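Local coordinates for protein NADH dehydrogenase (Methanothermobacter marburgensis, PDB 4R81) that binds flavin mononucleotide in a flavodoxin-like fold and probably oxidises NADH or NADPH with a quinone as electron acceptor, at residues Thr146-Ala149 with Glu150-Ser154; Arg191-Arg194 with Ala195-Leu199. All coordinates share one frame; numbering follows the deposited sequence.

Interaction 1 (Thr146-Ala149 with Glu150-Ser154); sequences TGIA and ESMRS
S151 folds back along the first turn of helix 148-162 to G147, the residue at its N-cap, and grips the same carbonyl twice. Its backbone N donates to G147 O at 3.1 Å and its OG at 2.9 Å, and the two donors reach the oxygen from opposite faces of the carbonyl plane. The hydroxyl gets there because OG stands beside the backbone N, anti to the carbonyl carbon (chi1 -63°). G147 itself has positive phi (100°), a conformation in which a CB would be jammed against the preceding carbonyl; it is the junction between helix 140-146 and helix 148-162.

One residue further along, I148 and M152, four apart and so about a turn from each other, meet at a slant: the CG2 branch of I148 lies 4.1 Å from M152 CG, while M152 CE, swung round by the bend at chi3, curls back to A149 CA. R153 is also bent at chi3, which lays its guanidinium over the backbone of A149. A149 O sits beneath the centre of one face, 3.7 Å from the guanidinium plane, and still accepts the bond from R153 N. NH1 of R153 reaches 3.7 Å from A149 CB, and its charge is paired in a salt bridge with E144.

The start of the helix packs against several parts of the fold. A149 lies on L143 and E144 of helix 140-146 and on I173 of strand 169-174, M152 on M171 of that strand and on the FMN-binding L91, and I148 touches S94, another FMN-binding residue, and V155 of the second subunit.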
loop_
_atom_site.group_PDB
_atom_site.type_symbol
_atom_site.label_atom_id
_atom_site.label_comp_id
_atom_site.label_asym_id
_atom_site.label_seq_id
_atom_site.Cartn_x
_atom_site.Cartn_y
_atom_site.Cartn_z
ATOM N N THR A 146 4.141 -17.172 -6.751
ATOM C CA THR A 146 3.740 -16.123 -7.694
ATOM C C THR A 146 4.635 -14.878 -7.719
ATOM O O THR A 146 4.527 -14.058 -8.627
ATOM C CB THR A 146 2.298 -15.653 -7.447
ATOM O OG1 THR A 146 2.195 -15.109 -6.126
ATOM C CG2 THR A 146 1.320 -16.807 -7.601
ATOM N N GLY A 147 5.498 -14.721 -6.724
ATOM C CA GLY A 147 6.340 -13.539 -6.664
ATOM C C GLY A 147 5.830 -12.470 -5.712
ATOM O O GLY A 147 6.507 -11.464 -5.476
ATOM N N ILE A 148 4.638 -12.676 -5.163
ATOM C CA ILE A 148 4.064 -11.705 -4.233
ATOM C C ILE A 148 4.839 -11.664 -2.903
ATOM O O ILE A 148 5.116 -10.586 -2.381
ATOM C CB ILE A 148 2.551 -11.939 -4.003
ATOM C CG1 ILE A 148 1.768 -11.676 -5.292
ATOM C CG2 ILE A 148 2.026 -11.023 -2.910
ATOM C CD1 ILE A 148 1.700 -10.205 -5.685
ATOM N N ALA A 149 5.209 -12.827 -2.366
ATOM C CA ALA A 149 5.985 -12.857 -1.122
ATOM C C ALA A 149 7.292 -12.063 -1.251
ATOM O O ALA A 149 7.655 -11.292 -0.360
ATOM C CB ALA A 149 6.271 -14.299 -0.680
ATOM N N GLU A 150 7.984 -12.251 -2.371
ATOM C CA GLU A 150 9.224 -11.534 -2.643
ATOM C C GLU A 150 8.992 -10.026 -2.762
ATOM O O GLU A 150 9.783 -9.222 -2.261
ATOM C CB GLU A 150 9.864 -12.088 -3.915
ATOM C CG GLU A 150 11.148 -11.407 -4.332
ATOM C CD GLU A 150 11.897 -12.208 -5.382
ATOM O OE1 GLU A 150 11.702 -13.444 -5.438
ATOM O OE2 GLU A 150 12.674 -11.608 -6.157
ATOM N N SER A 151 7.902 -9.650 -3.422
ATOM C CA SER A 151 7.540 -8.247 -3.552
ATOM C C SER A 151 7.337 -7.644 -2.177
ATOM O O SER A 151 7.807 -6.539 -1.883
ATOM C CB SER A 151 6.253 -8.107 -4.361
ATOM O OG SER A 151 6.442 -8.584 -5.683
ATOM N N MET A 152 6.640 -8.382 -1.323
ATOM C CA MET A 152 6.335 -7.878 0.001
ATOM C C MET A 152 7.577 -7.750 0.856
ATOM O O MET A 152 7.684 -6.821 1.645
ATOM C CB MET A 152 5.282 -8.742 0.678
ATOM C CG MET A 152 4.001 -8.784 -0.108
ATOM S SD MET A 152 2.666 -9.472 0.858
ATOM C CE MET A 152 3.337 -11.065 1.287
ATOM N N ARG A 153 8.521 -8.672 0.690
ATOM C CA ARG A 153 9.803 -8.542 1.366
ATOM C C ARG A 153 10.561 -7.301 0.880
ATOM O O ARG A 153 11.090 -6.545 1.691
ATOM C CB ARG A 153 10.645 -9.814 1.205
ATOM C CG ARG A 153 10.127 -10.993 2.027
ATOM C CD ARG A 153 11.088 -12.172 2.001
ATOM N NE ARG A 153 11.178 -12.791 0.679
ATOM C CZ ARG A 153 10.425 -13.811 0.281
ATOM N NH1 ARG A 153 9.525 -14.332 1.108
ATOM N NH2 ARG A 153 10.572 -14.315 -0.940
ATOM N N SER A 154 10.591 -7.082 -0.433
ATOM C CA SER A 154 11.275 -5.918 -1.008
ATOM C C SER A 154 10.693 -4.601 -0.504
ATOM O O SER A 154 11.424 -3.655 -0.199
ATOM C CB SER A 154 11.195 -5.946 -2.536
ATOM O OG SER A 154 11.933 -7.036 -3.055
#

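Interaction 2 (Arg191-Arg194 with Ala195-Leu199); sequences RARR and AGRNL
This is a local contact along the last turns of helix 185-197, the C-terminal helix of the flavodoxin-like fold, where R193, R194, R197 and N198 meet on successive turns. A192 packs on V22 and A25 of helix 18-32 and on L133 of strand 129-135, which A195 also touches; R194 and R197 are the exposed arginines.

The i to i-4 backbone bonds run from A195 N to R191 O through to N198 N, which bonds R194 O at 2.8 Å. R193 O accepts from R197 N in its carbonyl plane and, weakly, from G196 N. N198 is the first residue to leave helical angles.

R194 and R197 carry much of the side-chain contact. CG of R197 is anti to the backbone N (chi1 -178°), and a bend at chi3 turns the guanidinium back over the preceding turn, with R194 CA 3.6 Å above one face, toward the rim. R197 NH2 touches R193 CG at 3.7 Å and R197 NH1 lies 3.9 Å from R194 CG, so the charged nitrogens rest on aliphatic carbons. The R193 and R197 guanidinium planes are only 22° apart, whereas that of R194 is turned 71° from R197. Salt bridges from R193 to E28 and from R197 to E32, both on helix 18-32, probably offset the like charges.

R194 and N198 run side by side in the same direction, with N198 ND2 3.5 Å from R194 CG. With an alanine at position N198, the methylene chain of R194 would probably lose its flat amide neighbour and be freer to turn. Nearer the backbone, N198 CB lies 3.3 Å from R194 O.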
loop_
_atom_site.group_PDB
_atom_site.type_symbol
_atom_site.label_atom_id
_atom_site.label_comp_id
_atom_site.label_asym_id
_atom_site.label_seq_id
_atom_site.Cartn_x
_atom_site.Cartn_y
_atom_site.Cartn_z
ATOM N N ARG A 191 2.911 -19.855 15.409
ATOM C CA ARG A 191 4.000 -19.085 14.814
ATOM C C ARG A 191 4.059 -17.670 15.390
ATOM O O ARG A 191 5.141 -17.157 15.700
ATOM C CB ARG A 191 3.864 -19.057 13.285
ATOM C CG ARG A 191 4.046 -20.443 12.648
ATOM C CD ARG A 191 3.763 -20.444 11.164
ATOM N NE ARG A 191 4.668 -19.554 10.450
ATOM C CZ ARG A 191 4.402 -19.014 9.269
ATOM N NH1 ARG A 191 3.246 -19.266 8.672
ATOM N NH2 ARG A 191 5.284 -18.209 8.695
ATOM N N ALA A 192 2.895 -17.051 15.544
ATOM C CA ALA A 192 2.831 -15.702 16.089
ATOM C C ALA A 192 3.371 -15.665 17.521
ATOM O O ALA A 192 4.147 -14.778 17.889
ATOM C CB ALA A 192 1.411 -15.182 16.037
ATOM N N ARG A 193 2.968 -16.641 18.325
ATOM C CA ARG A 193 3.424 -16.720 19.708
ATOM C C ARG A 193 4.937 -16.920 19.741
ATOM O O ARG A 193 5.642 -16.267 20.515
ATOM C CB ARG A 193 2.695 -17.850 20.440
ATOM C CG ARG A 193 2.850 -17.843 21.955
ATOM C CD ARG A 193 1.735 -18.663 22.611
ATOM N NE ARG A 193 1.077 -19.551 21.649
ATOM C CZ ARG A 193 -0.193 -19.444 21.258
ATOM N NH1 ARG A 193 -0.686 -20.298 20.369
ATOM N NH2 ARG A 193 -0.974 -18.497 21.759
ATOM N N ARG A 194 5.430 -17.797 18.870
ATOM C CA ARG A 194 6.856 -18.092 18.791
ATOM C C ARG A 194 7.650 -16.839 18.432
ATOM O O ARG A 194 8.743 -16.621 18.947
ATOM C CB ARG A 194 7.107 -19.203 17.770
ATOM C CG ARG A 194 8.552 -19.679 17.691
ATOM C CD ARG A 194 8.746 -20.700 16.567
ATOM N NE ARG A 194 7.927 -21.888 16.787
ATOM C CZ ARG A 194 7.184 -22.480 15.856
ATOM N NH1 ARG A 194 7.154 -22.006 14.613
ATOM N NH2 ARG A 194 6.473 -23.553 16.172
ATOM N N ALA A 195 7.090 -16.012 17.556
ATOM C CA ALA A 195 7.774 -14.804 17.117
ATOM C C ALA A 195 7.964 -13.822 18.265
ATOM O O ALA A 195 8.959 -13.095 18.311
ATOM C CB ALA A 195 7.027 -14.154 15.976
ATOM N N GLY A 196 7.009 -13.814 19.193
ATOM C CA GLY A 196 7.103 -12.987 20.385
ATOM C C GLY A 196 8.119 -13.544 21.365
ATOM O O GLY A 196 8.959 -12.811 21.894
ATOM N N ARG A 197 8.037 -14.849 21.607
ATOM C CA ARG A 197 8.947 -15.533 22.519
ATOM C C ARG A 197 10.395 -15.432 22.029
ATOM O O ARG A 197 11.318 -15.293 22.825
ATOM C CB ARG A 197 8.525 -17.001 22.665
ATOM C CG ARG A 197 9.357 -17.832 23.628
ATOM C CD ARG A 197 8.965 -19.304 23.531
ATOM N NE ARG A 197 7.534 -19.451 23.282
ATOM C CZ ARG A 197 7.011 -20.122 22.258
ATOM N NH1 ARG A 197 7.798 -20.743 21.388
ATOM N NH2 ARG A 197 5.695 -20.185 22.115
ATOM N N ASN A 198 10.584 -15.461 20.712
ATOM C CA ASN A 198 11.935 -15.489 20.157
ATOM C C ASN A 198 12.418 -14.133 19.667
ATOM O O ASN A 198 13.323 -14.059 18.840
ATOM C CB ASN A 198 12.031 -16.520 19.029
ATOM C CG ASN A 198 11.911 -17.943 19.534
ATOM O OD1 ASN A 198 11.930 -18.188 20.742
ATOM N ND2 ASN A 198 11.788 -18.887 18.614
ATOM N N LEU A 199 11.814 -13.069 20.187
ATOM C CA LEU A 199 12.109 -11.711 19.737
ATOM C C LEU A 199 13.589 -11.351 19.818
ATOM O O LEU A 199 14.126 -10.686 18.928
ATOM C CB LEU A 199 11.296 -10.700 20.541
ATOM C CG LEU A 199 11.438 -9.254 20.070
ATOM C CD1 LEU A 199 10.740 -9.060 18.737
ATOM C CD2 LEU A 199 10.889 -8.301 21.113
#

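Followed from the N terminus, interaction 1 comes first, at the start of helix 148-162, and ends before strand 169-174 begins in the chain; interaction 2 follows at the end of helix 185-197. Each is confined to neighbouring turns, so neither closes a long loop, and the two stand in series without nesting or crossing. The centres of interactions 1 and 2 lie about 22 Å apart, and they do not touch. Residues 146-154 connect helix 140-146, strand 169-174 (outermost in this chain's sheet), the loop after strand 84-90 and the second subunit, whereas residues 191-199 join the C-terminal helix to helix 18-32 and strand 129-135. R191 salt-bridges E172 on strand 169-174, which interaction 1 also packs against.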